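Local coordinates for uncharacterized protein lp_0118 (Lactobacillus plantarum, PDB 3K2Y) that is of unknown function but carries a HIRAN domain and probably binds nucleic acid, at residues 11-14 with 15-18. Sequence-based numbering, arbitrary orientation.
Sequences VTVV and GERY
Between V14 and E16 the backbone leaves an extended strand and turns at G15, whose positive phi (79°) suits glycine, into a short 3-10 turn closed by Y18 N donating to G15 O at 3.0 Å. The side chain of E16 reaches back toward the last two strand residues, V13 and V14, and also packs on L95. Its CG lies anti to the carbonyl carbon (chi1 -70°), and a further bend at chi2 (86°) brings the carboxyl group alongside the strand's end, on the side to which V13 O points. There E16 OE2 comes to 2.5 Å from V13 O. E16 OE1 stands over the face of the V14 peptide carbonyl, 3.1 Å from V14 C, while V13 CB lies 4.1 Å from E16 OE2. Were E16 cut back to an alanine, V13 O would probably lose the carboxyl group beside it and a gap would be likely to open toward L95. Beyond the bend, R17 CG sits 3.6 Å above the ring plane of Y18, over its centre. Strand 4-14 belongs to the antiparallel barrel of this HIRAN domain, with V14 bonded through its backbone to Y62 of strand 59-63 and V13 to L95. The turn thus leads from the barrel wall toward helix 22-25, and Y18 packs on Y66 of the second subunit.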
loop_
_atom_site.group_PDB
_atom_site.type_symbol
_atom_site.label_atom_id
_atom_site.label_comp_id
_atom_site.label_asym_id
_atom_site.label_seq_id
_atom_site.Cartn_x
_atom_site.Cartn_y
_atom_site.Cartn_z
ATOM N N VAL A 11 18.102 3.522 5.095
ATOM C CA VAL A 11 16.724 3.846 4.753
ATOM C C VAL A 11 15.841 3.764 5.991
ATOM O O VAL A 11 16.230 3.192 7.013
ATOM C CB VAL A 11 16.152 2.884 3.673
ATOM C CG1 VAL A 11 16.954 2.998 2.388
ATOM C CG2 VAL A 11 16.163 1.460 4.184
ATOM N N THR A 12 14.653 4.348 5.894
ATOM C CA THR A 12 13.708 4.332 6.999
ATOM C C THR A 12 12.566 3.396 6.637
ATOM O O THR A 12 12.177 3.305 5.473
ATOM C CB THR A 12 13.136 5.735 7.260
ATOM O OG1 THR A 12 14.214 6.668 7.420
ATOM C CG2 THR A 12 12.279 5.730 8.519
ATOM N N VAL A 13 12.039 2.695 7.635
ATOM C CA VAL A 13 10.935 1.773 7.412
ATOM C C VAL A 13 9.657 2.388 7.965
ATOM O O VAL A 13 9.534 2.614 9.169
ATOM C CB VAL A 13 11.182 0.415 8.103
ATOM C CG1 VAL A 13 10.094 -0.565 7.715
ATOM C CG2 VAL A 13 12.546 -0.130 7.715
ATOM N N VAL A 14 8.708 2.659 7.075
ATOM C CA VAL A 14 7.439 3.258 7.460
ATOM C C VAL A 14 6.299 2.256 7.342
ATOM O O VAL A 14 6.511 1.093 6.983
ATOM C CB VAL A 14 7.117 4.472 6.568
ATOM C CG1 VAL A 14 8.224 5.502 6.679
ATOM C CG2 VAL A 14 6.958 4.028 5.122
ATOM N N GLY A 15 5.090 2.718 7.652
ATOM C CA GLY A 15 3.916 1.869 7.566
ATOM C C GLY A 15 3.692 0.888 8.701
ATOM O O GLY A 15 2.808 0.035 8.604
ATOM N N GLU A 16 4.468 0.993 9.779
ATOM C CA GLU A 16 4.304 0.076 10.907
ATOM C C GLU A 16 2.869 0.033 11.426
ATOM O O GLU A 16 2.321 -1.045 11.653
ATOM C CB GLU A 16 5.235 0.448 12.067
ATOM C CG GLU A 16 6.702 0.185 11.806
ATOM C CD GLU A 16 7.373 1.335 11.096
ATOM O OE1 GLU A 16 6.664 2.121 10.435
ATOM O OE2 GLU A 16 8.612 1.446 11.193
ATOM N N ARG A 17 2.268 1.207 11.611
ATOM C CA ARG A 17 0.902 1.307 12.119
ATOM C C ARG A 17 -0.074 0.389 11.390
ATOM O O ARG A 17 -1.071 -0.049 11.967
ATOM C CB ARG A 17 0.397 2.749 12.023
ATOM C CG ARG A 17 -0.032 3.169 10.626
ATOM C CD ARG A 17 -0.626 4.566 10.633
ATOM N NE ARG A 17 0.355 5.572 11.035
ATOM C CZ ARG A 17 1.413 5.918 10.309
ATOM N NH1 ARG A 17 1.633 5.339 9.132
ATOM N NH2 ARG A 17 2.255 6.841 10.758
ATOM N N TYR A 18 0.217 0.094 10.127
ATOM C CA TYR A 18 -0.651 -0.761 9.326
ATOM C C TYR A 18 -0.317 -2.243 9.449
ATOM O O TYR A 18 -0.987 -3.089 8.852
ATOM C CB TYR A 18 -0.591 -0.329 7.859
ATOM C CG TYR A 18 -1.108 1.076 7.633
ATOM C CD1 TYR A 18 -2.434 1.405 7.928
ATOM C CD2 TYR A 18 -0.272 2.081 7.149
ATOM C CE1 TYR A 18 -2.915 2.698 7.751
ATOM C CE2 TYR A 18 -0.744 3.380 6.963
ATOM C CZ TYR A 18 -2.068 3.683 7.269
ATOM O OH TYR A 18 -2.540 4.969 7.105
#